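Local atomic coordinates of K5 lyase (PDB entry 2X3H), a protein that probably depolymerises the glycosaminoglycan-like K5 polysaccharide capsule of its bacterial host by a lyase mechanism, acting as a trimeric bacteriophage tail spike. Residues K213-V218 with N235-G240; D221-S226 with S249-S254; A241-G246 with V264-T269; A274-L279 with K297-L302; P288-V293 with Q317-T322. All blocks are in the same frame, centred on the assembly; numbering follows the deposited sequence.

Contact 1 (K213-V218 with N235-G240)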
# COMPACT_ATOMS: atom_id res chain seq x y z
N LYS A 213 -8.45 -15.71 -26.39
CA LYS A 213 -7.52 -15.58 -27.50
C LYS A 213 -6.11 -15.29 -26.96
O LYS A 213 -5.95 -14.49 -26.03
CB LYS A 213 -7.96 -14.51 -28.51
CG LYS A 213 -7.28 -14.69 -29.86
CD LYS A 213 -7.40 -13.50 -30.79
CE LYS A 213 -8.82 -13.14 -31.12
NZ LYS A 213 -8.84 -12.22 -32.31
N ALA A 214 -5.11 -15.96 -27.53
CA ALA A 214 -3.72 -15.93 -27.03
C ALA A 214 -2.95 -14.68 -27.46
O ALA A 214 -2.07 -14.75 -28.33
CB ALA A 214 -2.97 -17.19 -27.47
N ALA A 215 -3.30 -13.55 -26.86
CA ALA A 215 -2.61 -12.30 -27.14
C ALA A 215 -2.56 -11.45 -25.87
O ALA A 215 -3.40 -11.59 -24.99
CB ALA A 215 -3.30 -11.53 -28.27
N GLY A 216 -1.57 -10.58 -25.81
CA GLY A 216 -1.45 -9.60 -24.75
C GLY A 216 -0.61 -8.43 -25.21
O GLY A 216 -0.10 -8.41 -26.33
N CYS A 217 -0.45 -7.45 -24.32
CA CYS A 217 0.30 -6.25 -24.65
C CYS A 217 1.77 -6.46 -24.35
O CYS A 217 2.57 -6.63 -25.27
CB CYS A 217 -0.26 -5.05 -23.90
SG CYS A 217 0.49 -3.49 -24.40
N VAL A 218 2.14 -6.48 -23.08
CA VAL A 218 3.54 -6.68 -22.70
C VAL A 218 3.67 -8.05 -22.06
O VAL A 218 2.89 -8.38 -21.17
CB VAL A 218 3.99 -5.65 -21.64
CG1 VAL A 218 5.42 -5.94 -21.11
CG2 VAL A 218 3.89 -4.23 -22.18
N ASN A 235 -8.47 -3.47 -24.73
CA ASN A 235 -9.16 -4.55 -25.44
C ASN A 235 -8.35 -5.82 -25.67
O ASN A 235 -8.71 -6.62 -26.53
CB ASN A 235 -9.68 -4.08 -26.80
CG ASN A 235 -10.48 -2.81 -26.73
OD1 ASN A 235 -10.15 -1.83 -27.40
ND2 ASN A 235 -11.55 -2.81 -25.95
N TYR A 236 -7.29 -6.02 -24.91
CA TYR A 236 -6.52 -7.26 -25.08
C TYR A 236 -7.21 -8.46 -24.44
O TYR A 236 -7.91 -8.33 -23.43
CB TYR A 236 -5.11 -7.13 -24.50
CG TYR A 236 -4.15 -6.30 -25.34
CD1 TYR A 236 -4.14 -4.92 -25.25
CD2 TYR A 236 -3.23 -6.91 -26.20
CE1 TYR A 236 -3.25 -4.15 -25.99
CE2 TYR A 236 -2.33 -6.14 -26.96
CZ TYR A 236 -2.35 -4.77 -26.84
OH TYR A 236 -1.47 -4.00 -27.54
N PRO A 237 -7.03 -9.66 -25.04
CA PRO A 237 -7.68 -10.85 -24.52
C PRO A 237 -6.92 -11.58 -23.40
O PRO A 237 -6.63 -10.97 -22.38
CB PRO A 237 -7.87 -11.72 -25.78
CG PRO A 237 -6.71 -11.36 -26.63
CD PRO A 237 -6.31 -9.93 -26.30
N GLN A 238 -6.61 -12.87 -23.58
CA GLN A 238 -6.19 -13.71 -22.45
C GLN A 238 -5.07 -13.13 -21.60
O GLN A 238 -5.14 -13.14 -20.36
CB GLN A 238 -5.75 -15.09 -22.93
CG GLN A 238 -5.20 -15.98 -21.84
CD GLN A 238 -6.26 -16.67 -21.03
OE1 GLN A 238 -6.09 -17.83 -20.62
NE2 GLN A 238 -7.36 -15.98 -20.76
N PHE A 239 -4.02 -12.64 -22.24
CA PHE A 239 -2.83 -12.24 -21.49
C PHE A 239 -2.78 -10.77 -21.09
O PHE A 239 -1.82 -10.31 -20.47
CB PHE A 239 -1.57 -12.77 -22.16
CG PHE A 239 -1.60 -14.26 -22.32
CD1 PHE A 239 -1.51 -15.07 -21.20
CD2 PHE A 239 -1.78 -14.84 -23.55
CE1 PHE A 239 -1.58 -16.44 -21.31
CE2 PHE A 239 -1.84 -16.22 -23.68
CZ PHE A 239 -1.73 -17.02 -22.55
N GLY A 240 -3.83 -10.04 -21.45
CA GLY A 240 -4.09 -8.72 -20.88
C GLY A 240 -3.05 -7.65 -21.16
O GLY A 240 -2.46 -7.61 -22.25
O HOH W 1 0.41 -9.61 -21.97
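A corner of the parallel beta-helix is built where Cys217 of one coil rests on the Tyr236 ring of the next, and where the type I turn from Pro237 to Gly240 receives the strand edge 215-216. Cys217 CB stands over the tyrosine face, 3.7 Å from the centroid of the Tyr236 ring, a CH-pi contact. SG meets the same ring obliquely at 4.6 Å from the centroid, a sulfur-aromatic contact. The phenol oxygen is hydrogen-bonded outside the two segments, to Ser184 OG, which helps fix the ring's position.

Three backbone bonds fasten 213-218 to 235-240. Gln238 N donates to Lys213 O at 3.0 Å, and this oxygen also accepts from Ala215 N, so two donors grip it. Phe239 N reaches Ala215 O at 3.0 Å, and Cys217 N binds Gly240 O. Apolar side chains pack beside these bonds: Ala215 CB lies on Pro237 CG at 3.8 Å, while the Phe239 ring brings CE2 to 4.1 Å from Ala214 CB. Beyond the corner a single water bridges the coils, donating to Val218 O at 2.9 Å and to Phe239 O at 2.8 Å.

Contact 2 (D221-S226 with S249-S254)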
# COMPACT_ATOMS: atom_id res chain seq x y z
N ASP A 221 8.74 -12.89 -20.20
CA ASP A 221 8.88 -14.33 -19.98
C ASP A 221 10.21 -14.60 -19.31
O ASP A 221 11.27 -14.45 -19.92
CB ASP A 221 8.80 -15.08 -21.31
CG ASP A 221 8.89 -16.59 -21.15
OD1 ASP A 221 9.31 -17.07 -20.08
OD2 ASP A 221 8.54 -17.31 -22.12
N SER A 222 10.15 -14.98 -18.03
CA SER A 222 11.33 -15.43 -17.29
C SER A 222 12.39 -14.33 -17.08
O SER A 222 13.57 -14.62 -16.93
CB SER A 222 11.93 -16.68 -17.95
OG SER A 222 10.95 -17.71 -18.01
N SER A 223 11.96 -13.07 -17.05
CA SER A 223 12.92 -11.99 -16.80
C SER A 223 13.23 -11.89 -15.31
O SER A 223 12.46 -12.36 -14.46
CB SER A 223 12.36 -10.65 -17.28
OG SER A 223 11.17 -10.34 -16.55
N VAL A 224 14.35 -11.25 -15.01
CA VAL A 224 14.72 -10.94 -13.64
C VAL A 224 15.16 -9.48 -13.53
O VAL A 224 15.59 -8.87 -14.53
CB VAL A 224 15.85 -11.88 -13.13
CG1 VAL A 224 15.38 -13.33 -13.10
CG2 VAL A 224 17.12 -11.74 -13.98
N ASN A 225 15.05 -8.92 -12.32
CA ASN A 225 15.53 -7.55 -12.04
C ASN A 225 15.05 -6.54 -13.07
O ASN A 225 15.82 -5.69 -13.50
CB ASN A 225 17.07 -7.51 -11.98
CG ASN A 225 17.65 -8.58 -11.06
OD1 ASN A 225 18.58 -9.32 -11.44
ND2 ASN A 225 17.10 -8.67 -9.86
N SER A 226 13.77 -6.60 -13.43
CA SER A 226 13.24 -5.72 -14.47
C SER A 226 12.06 -4.91 -13.97
O SER A 226 11.37 -5.32 -13.03
CB SER A 226 12.84 -6.54 -15.69
OG SER A 226 13.97 -7.13 -16.32
N SER A 249 11.13 -13.60 -11.88
CA SER A 249 11.31 -13.28 -10.47
C SER A 249 12.02 -11.94 -10.30
O SER A 249 12.82 -11.54 -11.16
CB SER A 249 12.14 -14.38 -9.77
OG SER A 249 11.51 -15.65 -9.81
N TYR A 250 11.75 -11.25 -9.20
CA TYR A 250 12.47 -10.02 -8.87
C TYR A 250 12.17 -8.89 -9.85
O TYR A 250 13.03 -8.05 -10.13
CB TYR A 250 14.00 -10.25 -8.75
CG TYR A 250 14.36 -11.52 -8.01
CD1 TYR A 250 13.93 -11.73 -6.70
CD2 TYR A 250 15.14 -12.50 -8.62
CE1 TYR A 250 14.26 -12.92 -6.03
CE2 TYR A 250 15.46 -13.68 -7.96
CZ TYR A 250 15.03 -13.88 -6.67
OH TYR A 250 15.36 -15.06 -6.03
N ASN A 251 10.93 -8.88 -10.35
CA ASN A 251 10.46 -7.80 -11.20
C ASN A 251 9.49 -6.92 -10.43
O ASN A 251 8.86 -7.39 -9.48
CB ASN A 251 9.74 -8.38 -12.43
CG ASN A 251 10.60 -9.37 -13.19
OD1 ASN A 251 10.35 -10.59 -13.16
ND2 ASN A 251 11.62 -8.86 -13.84
N ILE A 252 9.37 -5.66 -10.84
CA ILE A 252 8.32 -4.78 -10.34
C ILE A 252 7.44 -4.38 -11.51
O ILE A 252 7.94 -3.94 -12.53
CB ILE A 252 8.89 -3.49 -9.70
CG1 ILE A 252 9.84 -3.84 -8.54
CG2 ILE A 252 7.74 -2.60 -9.20
CD1 ILE A 252 10.43 -2.63 -7.83
N VAL A 253 6.13 -4.58 -11.36
CA VAL A 253 5.15 -4.14 -12.36
C VAL A 253 4.30 -3.08 -11.66
O VAL A 253 3.79 -3.34 -10.57
CB VAL A 253 4.22 -5.30 -12.79
CG1 VAL A 253 3.12 -4.78 -13.74
CG2 VAL A 253 5.03 -6.44 -13.42
N SER A 254 4.18 -1.89 -12.25
CA SER A 254 3.57 -0.77 -11.54
C SER A 254 2.76 0.10 -12.49
O SER A 254 3.12 0.26 -13.65
CB SER A 254 4.64 0.08 -10.86
OG SER A 254 4.03 1.05 -10.00
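With chi1 at -63°, Val224 carries CG1 anti to its carbonyl carbon and lays that methyl 3.7 Å from Ser249 O; Tyr250, at chi1 -43°, swings its ring to the side of its own backbone N, alongside Asn225. The Tyr250 ring and the Asn225 amide point the same way, their planes only 16° apart. The partner of the phenol oxygen is Asp309 of the second subunit, so this turn of the beta-helix also faces the trimer interface.

Asn225 and Tyr250 both adopt positive phi and psi, and the two coils therefore bend at matching places. Backbone bonds flank the bend: Ser249 N donates to Ser223 O at 3.2 Å, and Ile252 N to Ser226 O at 3.0 Å. Between them Val224 CA approaches Ser249 O at 3.2 Å in a CA-H...O contact. The Asn251 side chain enters among the polar groups of the other coil, with CG 3.5 Å from Ser223 OG. Ser226 OG donates to Val224 O at 3.0 Å and accepts from Leu197 N. Between these two segments apolar side chains contribute little; backbone carbonyls and small polar side chains predominate, consistent with a bend that relies more on directional bonds than on apolar packing.

Contact 3 (A241-G246 with V264-T269)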
# COMPACT_ATOMS: atom_id res chain seq x y z
N ALA A 241 -2.86 -6.76 -20.19
CA ALA A 241 -1.95 -5.63 -20.32
C ALA A 241 -0.49 -6.02 -20.03
O ALA A 241 0.41 -5.63 -20.77
CB ALA A 241 -2.38 -4.48 -19.41
N VAL A 242 -0.27 -6.76 -18.95
CA VAL A 242 1.07 -7.22 -18.59
C VAL A 242 1.01 -8.67 -18.13
O VAL A 242 0.32 -8.98 -17.17
CB VAL A 242 1.69 -6.37 -17.44
CG1 VAL A 242 3.05 -6.96 -17.03
CG2 VAL A 242 1.85 -4.92 -17.87
N GLU A 243 1.74 -9.54 -18.83
CA GLU A 243 1.95 -10.91 -18.35
C GLU A 243 3.40 -11.12 -17.88
O GLU A 243 4.35 -10.74 -18.58
CB GLU A 243 1.61 -11.95 -19.44
CG GLU A 243 2.00 -13.35 -18.94
CD GLU A 243 1.65 -14.53 -19.86
OE1 GLU A 243 1.54 -14.36 -21.09
OE2 GLU A 243 1.53 -15.65 -19.31
N LEU A 244 3.56 -11.71 -16.69
CA LEU A 244 4.83 -12.28 -16.26
C LEU A 244 4.68 -13.79 -16.45
O LEU A 244 3.64 -14.35 -16.11
CB LEU A 244 5.10 -11.99 -14.78
CG LEU A 244 5.27 -10.52 -14.38
CD1 LEU A 244 5.49 -10.42 -12.87
CD2 LEU A 244 6.38 -9.80 -15.17
N LYS A 245 5.72 -14.44 -16.96
CA LYS A 245 5.60 -15.84 -17.34
C LYS A 245 6.80 -16.67 -16.91
O LYS A 245 7.92 -16.16 -16.80
CB LYS A 245 5.45 -15.92 -18.86
CG LYS A 245 5.08 -17.28 -19.42
CD LYS A 245 4.91 -17.19 -20.95
CE LYS A 245 4.42 -18.50 -21.53
NZ LYS A 245 4.14 -18.33 -23.01
N GLY A 246 6.56 -17.95 -16.67
CA GLY A 246 7.64 -18.88 -16.37
C GLY A 246 8.38 -18.55 -15.09
O GLY A 246 7.76 -18.32 -14.06
N VAL A 264 -6.23 -8.03 -16.53
CA VAL A 264 -5.31 -6.89 -16.64
C VAL A 264 -3.85 -7.28 -16.44
O VAL A 264 -3.03 -7.05 -17.33
CB VAL A 264 -5.74 -5.68 -15.76
CG1 VAL A 264 -4.75 -4.52 -15.97
CG2 VAL A 264 -7.12 -5.25 -16.16
N THR A 265 -3.52 -7.87 -15.28
CA THR A 265 -2.21 -8.51 -15.12
C THR A 265 -2.39 -10.02 -14.98
O THR A 265 -3.39 -10.50 -14.41
CB THR A 265 -1.40 -7.95 -13.94
OG1 THR A 265 -2.01 -8.31 -12.70
CG2 THR A 265 -1.29 -6.43 -14.03
N TYR A 266 -1.43 -10.77 -15.52
CA TYR A 266 -1.56 -12.22 -15.63
C TYR A 266 -0.21 -12.86 -15.33
O TYR A 266 0.80 -12.49 -15.93
CB TYR A 266 -2.00 -12.57 -17.06
CG TYR A 266 -2.46 -14.01 -17.22
CD1 TYR A 266 -1.54 -15.03 -17.46
CD2 TYR A 266 -3.81 -14.34 -17.12
CE1 TYR A 266 -1.95 -16.35 -17.61
CE2 TYR A 266 -4.23 -15.66 -17.27
CZ TYR A 266 -3.30 -16.66 -17.51
OH TYR A 266 -3.72 -17.97 -17.65
N ASN A 267 -0.18 -13.80 -14.38
CA ASN A 267 1.03 -14.59 -14.13
C ASN A 267 0.81 -16.00 -14.66
O ASN A 267 -0.03 -16.73 -14.14
CB ASN A 267 1.33 -14.66 -12.64
CG ASN A 267 1.86 -13.35 -12.10
OD1 ASN A 267 2.30 -12.50 -12.87
ND2 ASN A 267 1.81 -13.18 -10.78
N GLY A 268 1.54 -16.37 -15.70
CA GLY A 268 1.33 -17.68 -16.32
C GLY A 268 2.60 -18.49 -16.46
O GLY A 268 3.70 -18.00 -16.24
N THR A 269 2.44 -19.76 -16.83
CA THR A 269 3.61 -20.59 -17.11
C THR A 269 3.25 -21.77 -18.01
O THR A 269 2.11 -22.25 -17.99
CB THR A 269 4.25 -21.12 -15.82
OG1 THR A 269 5.47 -21.79 -16.17
CG2 THR A 269 3.30 -22.07 -15.10
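Glu243 and Tyr266 run side by side from neighbouring strands. The glutamate keeps CG anti to its backbone N (chi1 174°) and stays extended through CD, which carries OE2 to 3.6 Å from Tyr266 CD1. Carboxylate and ring planes are perpendicular. The same OE2 lies 3.6 Å from Gly268 CA, so the carboxylate lies against the bare backbone of the glycine. The Tyr266 ring also meets that of Phe239 edge-to-face.

On the other face Leu244 and Asn267 also point the same way, with Asn267 OD1 3.4 Å from Leu244 CB; the amide nitrogen is turned to Ala295 O in the next coil. Lys245 brings CG to 3.5 Å from Gly268 O, and its extended chain then leads away to a salt bridge with Glu270.

Between the two faces the backbones bond in alternation: Tyr266 N to Val242 O at 3.0 Å, Leu244 N to Tyr266 O at 3.0 Å, Gly268 N to Leu244 O at 2.9 Å. At the corner Val264 O accepts from both Ala241 N and Val242 N. Residue-for-residue parallel pairing of strands from successive coils, with a corner just before each, is characteristic of a parallel beta-helix.

Contact 4 (A274-L279 with K297-L302)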
# COMPACT_ATOMS: atom_id res chain seq x y z
N ALA A 274 6.29 -21.19 -11.83
CA ALA A 274 5.55 -19.99 -12.24
C ALA A 274 6.14 -18.73 -11.59
O ALA A 274 6.96 -18.83 -10.67
CB ALA A 274 4.07 -20.13 -11.88
N PRO A 275 5.75 -17.55 -12.09
CA PRO A 275 6.29 -16.29 -11.57
C PRO A 275 6.19 -16.20 -10.05
O PRO A 275 5.12 -16.46 -9.47
CB PRO A 275 5.43 -15.22 -12.26
CG PRO A 275 5.00 -15.89 -13.54
CD PRO A 275 4.79 -17.34 -13.18
N SER A 276 7.31 -15.84 -9.42
CA SER A 276 7.43 -15.85 -7.96
C SER A 276 8.31 -14.68 -7.54
O SER A 276 9.18 -14.25 -8.30
CB SER A 276 8.07 -17.18 -7.50
OG SER A 276 7.27 -18.30 -7.86
N ASN A 277 8.12 -14.18 -6.32
CA ASN A 277 8.96 -13.09 -5.84
C ASN A 277 8.89 -11.83 -6.74
O ASN A 277 9.91 -11.18 -6.98
CB ASN A 277 10.42 -13.54 -5.70
CG ASN A 277 10.66 -14.40 -4.47
OD1 ASN A 277 11.33 -15.45 -4.53
ND2 ASN A 277 10.13 -13.97 -3.36
N ASN A 278 7.70 -11.50 -7.23
CA ASN A 278 7.48 -10.26 -7.97
C ASN A 278 6.60 -9.32 -7.20
O ASN A 278 5.76 -9.77 -6.41
CB ASN A 278 6.82 -10.57 -9.31
CG ASN A 278 7.67 -11.48 -10.16
OD1 ASN A 278 8.71 -11.07 -10.69
ND2 ASN A 278 7.24 -12.75 -10.28
N LEU A 279 6.78 -8.02 -7.45
CA LEU A 279 5.94 -6.99 -6.85
C LEU A 279 5.06 -6.40 -7.96
O LEU A 279 5.57 -5.97 -8.98
CB LEU A 279 6.83 -5.89 -6.26
CG LEU A 279 6.15 -4.61 -5.78
CD1 LEU A 279 5.13 -4.89 -4.67
CD2 LEU A 279 7.21 -3.62 -5.29
N LYS A 297 0.18 -19.59 -10.30
CA LYS A 297 0.52 -20.78 -9.53
C LYS A 297 1.80 -20.63 -8.72
O LYS A 297 2.16 -21.55 -7.96
CB LYS A 297 0.65 -21.99 -10.47
CG LYS A 297 -0.54 -22.21 -11.39
CD LYS A 297 -0.29 -23.41 -12.32
CE LYS A 297 -1.58 -23.82 -13.03
NZ LYS A 297 -1.38 -25.03 -13.88
N GLY A 298 2.48 -19.50 -8.88
CA GLY A 298 3.75 -19.24 -8.19
C GLY A 298 3.60 -18.78 -6.75
O GLY A 298 2.51 -18.83 -6.17
N SER A 299 4.71 -18.31 -6.18
CA SER A 299 4.74 -18.03 -4.75
C SER A 299 5.44 -16.72 -4.39
O SER A 299 6.25 -16.19 -5.16
CB SER A 299 5.42 -19.18 -4.03
OG SER A 299 6.67 -19.47 -4.63
N THR A 300 5.13 -16.25 -3.19
CA THR A 300 5.73 -15.06 -2.61
C THR A 300 5.74 -13.84 -3.54
O THR A 300 6.74 -13.11 -3.60
CB THR A 300 7.10 -15.34 -1.94
OG1 THR A 300 8.05 -15.78 -2.92
CG2 THR A 300 6.93 -16.43 -0.87
N ASN A 301 4.64 -13.62 -4.25
CA ASN A 301 4.42 -12.37 -4.96
C ASN A 301 3.66 -11.43 -4.06
O ASN A 301 2.82 -11.87 -3.27
CB ASN A 301 3.62 -12.59 -6.24
CG ASN A 301 4.32 -13.53 -7.20
OD1 ASN A 301 5.36 -13.18 -7.79
ND2 ASN A 301 3.78 -14.74 -7.36
N LEU A 302 3.97 -10.14 -4.18
CA LEU A 302 3.28 -9.10 -3.41
C LEU A 302 2.51 -8.25 -4.40
O LEU A 302 3.10 -7.56 -5.23
CB LEU A 302 4.29 -8.24 -2.65
CG LEU A 302 3.76 -7.09 -1.78
CD1 LEU A 302 2.60 -7.48 -0.92
CD2 LEU A 302 4.90 -6.50 -0.93
O HOH W 2 2.44 -17.02 -10.33
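Asn278 and Asn301 lie side by side at a turn of the parallel beta-helix, part of a row of asparagines, with Asn251 and Asn328, on successive coils. Their amides point the same way and are nearly coplanar, 6° apart. Asn301 OD1 is gripped twice, by Asn278 N at 2.9 Å and by Asn278 ND2 at 3.1 Å, while Asn301 ND2 donates almost straight (169°) to Pro275 O at 3.0 Å. The side-chain O and N atoms of both amides are all hydrogen-bonded, Asn278 ND2 also to Ala248 O, and the row continues on either side: Asn278 OD1 takes the backbone N of Asn251, and Asn328 OD1 that of Asn301.

The tight part extends to Leu302 N, which bonds Asn278 O at 2.9 Å, and to the leucines beyond, where Leu279 CD1 touches Leu302 CG at 3.9 Å; the second subunit packs against this end. Ser276 OG accepts from Ser299 N at 3.1 Å and itself donates to Ala274 O, so that one hydroxyl joins two backbone groups, one on each segment.

Toward the other end the contact slackens. Lys297 is exposed, and its extended chain leads away after only CB has approached Ala274 CB. Here a water bridges the segments, donating to Pro275 O, which already accepts from Asn301 ND2, and accepting from Gly298 N at 2.9 Å.

Contact 5 (P288-V293 with Q317-T322)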
# COMPACT_ATOMS: atom_id res chain seq x y z
N PRO A 288 -12.79 -5.29 -16.88
CA PRO A 288 -12.26 -6.48 -17.52
C PRO A 288 -13.41 -7.46 -17.72
O PRO A 288 -14.52 -7.25 -17.19
CB PRO A 288 -11.26 -7.01 -16.49
CG PRO A 288 -11.84 -6.59 -15.16
CD PRO A 288 -12.48 -5.23 -15.44
N LYS A 289 -13.15 -8.53 -18.46
CA LYS A 289 -14.19 -9.50 -18.76
C LYS A 289 -14.11 -10.75 -17.89
O LYS A 289 -15.01 -11.59 -17.95
CB LYS A 289 -14.15 -9.90 -20.24
CG LYS A 289 -14.81 -8.90 -21.18
CD LYS A 289 -13.86 -7.79 -21.59
CE LYS A 289 -14.26 -7.22 -22.95
NZ LYS A 289 -15.70 -6.87 -23.04
N TYR A 290 -13.06 -10.88 -17.09
CA TYR A 290 -12.94 -12.04 -16.19
C TYR A 290 -12.31 -11.72 -14.84
O TYR A 290 -12.89 -12.04 -13.81
CB TYR A 290 -12.20 -13.20 -16.86
CG TYR A 290 -12.26 -14.48 -16.04
CD1 TYR A 290 -13.35 -15.34 -16.15
CD2 TYR A 290 -11.25 -14.80 -15.13
CE1 TYR A 290 -13.42 -16.50 -15.40
CE2 TYR A 290 -11.31 -15.97 -14.39
CZ TYR A 290 -12.40 -16.81 -14.52
OH TYR A 290 -12.47 -17.98 -13.79
N ALA A 291 -11.13 -11.10 -14.85
CA ALA A 291 -10.46 -10.77 -13.59
C ALA A 291 -9.54 -9.58 -13.74
O ALA A 291 -9.00 -9.33 -14.83
CB ALA A 291 -9.68 -11.96 -13.09
N ALA A 292 -9.34 -8.83 -12.66
CA ALA A 292 -8.32 -7.78 -12.68
C ALA A 292 -6.93 -8.40 -12.69
O ALA A 292 -6.09 -8.07 -13.54
CB ALA A 292 -8.47 -6.83 -11.48
N VAL A 293 -6.69 -9.33 -11.77
CA VAL A 293 -5.35 -9.90 -11.57
C VAL A 293 -5.43 -11.40 -11.45
O VAL A 293 -6.20 -11.93 -10.63
CB VAL A 293 -4.71 -9.33 -10.27
CG1 VAL A 293 -3.41 -10.07 -9.96
CG2 VAL A 293 -4.47 -7.84 -10.39
N GLN A 317 -18.82 -13.87 -15.21
CA GLN A 317 -18.21 -14.23 -13.93
C GLN A 317 -17.14 -13.20 -13.60
O GLN A 317 -16.02 -13.26 -14.11
CB GLN A 317 -17.59 -15.62 -14.01
CG GLN A 317 -18.58 -16.74 -14.26
CD GLN A 317 -17.89 -18.05 -14.62
OE1 GLN A 317 -16.85 -18.06 -15.28
NE2 GLN A 317 -18.47 -19.17 -14.19
N ALA A 318 -17.50 -12.24 -12.75
CA ALA A 318 -16.61 -11.13 -12.42
C ALA A 318 -15.72 -11.50 -11.24
O ALA A 318 -16.21 -11.95 -10.21
CB ALA A 318 -17.43 -9.88 -12.10
N HIS A 319 -14.41 -11.31 -11.42
CA HIS A 319 -13.42 -11.60 -10.36
C HIS A 319 -12.53 -10.39 -10.06
O HIS A 319 -12.20 -9.61 -10.95
CB HIS A 319 -12.48 -12.74 -10.75
CG HIS A 319 -13.16 -14.05 -10.98
ND1 HIS A 319 -13.83 -14.36 -12.15
CD2 HIS A 319 -13.24 -15.16 -10.21
CE1 HIS A 319 -14.28 -15.60 -12.09
NE2 HIS A 319 -13.95 -16.10 -10.91
N GLY A 320 -12.10 -10.28 -8.79
CA GLY A 320 -11.12 -9.27 -8.41
C GLY A 320 -9.74 -9.86 -8.68
O GLY A 320 -9.14 -9.58 -9.73
N VAL A 321 -9.28 -10.71 -7.76
CA VAL A 321 -7.99 -11.41 -7.91
C VAL A 321 -8.19 -12.92 -7.76
O VAL A 321 -8.94 -13.37 -6.90
CB VAL A 321 -6.95 -10.92 -6.85
CG1 VAL A 321 -5.61 -11.63 -7.03
CG2 VAL A 321 -6.78 -9.40 -6.92
N THR A 322 -7.54 -13.70 -8.62
CA THR A 322 -7.51 -15.14 -8.45
C THR A 322 -6.08 -15.55 -8.11
O THR A 322 -5.12 -14.89 -8.51
CB THR A 322 -8.00 -15.91 -9.70
OG1 THR A 322 -6.96 -15.93 -10.69
CG2 THR A 322 -9.27 -15.24 -10.27
O HOH W 3 -16.51 -13.76 -16.95
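Tyr290 lays its ring over the imidazole of His319 in an offset stack, the centroids 4.3 Å apart and the planes inclined by 30°. ND1 of the histidine sits above the centre of the phenol ring, and CE1 comes closest, 3.3 Å from Tyr290 CZ. The tyrosine reaches this position with CG anti to its backbone N (chi1 -171°), although its CB sets off away from 317-322. At the ring edge lies Gln317 OE1, 3.8 Å from Tyr290 CE1.

The histidine is held by its partner's backbone as well. His319 ND1 donates to Tyr290 O at 3.0 Å, with the oxygen lying in the imidazole plane, and the His319 backbone N adds a weak bond to that oxygen. NE2 is bonded to Arg354 NH1, so both ring nitrogens are engaged, which probably restrains rotation of the imidazole.

These two segments are successive coils of the parallel beta-helix, and each bends at a corner, at Ala292 and at Gly320. Around the bend Val293 N donates to Gly320 O at 3.2 Å, and Ala292 N adds weak bonds to His319 O and Gly320 O. Past the corner regular pairing resumes with Thr322 N on Val293 O at 3.0 Å. There Val293 and Val321 point the same way, CB of Val293 standing 3.9 Å from CG2 of Val321, while Ala291 CB packs on His319 CB. At the opposite end a water donates to Lys289 O and accepts from Gln317 N, the latter at 2.9 Å.

Followed from the N terminus, each contact closes roughly one coil of the beta-helix, and the coils overlap along the chain. Contact 1 opens at 213-218; contact 2 opens before it closes, so the two cross. Contact 2 in turn crosses contact 3, which starts directly after contact 1 ends. Contact 4 begins only when contact 3 is complete, and contact 5 crosses it; none is nested. Contacts 1 and 3 meet where Val218 O probably accepts from Glu243 N, while contacts 3 and 5 meet where Ala292 O faces Val264 N. Contacts 2 and 4 join at the asparagine-rich turn and both touch the second subunit, tying the solenoid wall to the trimer.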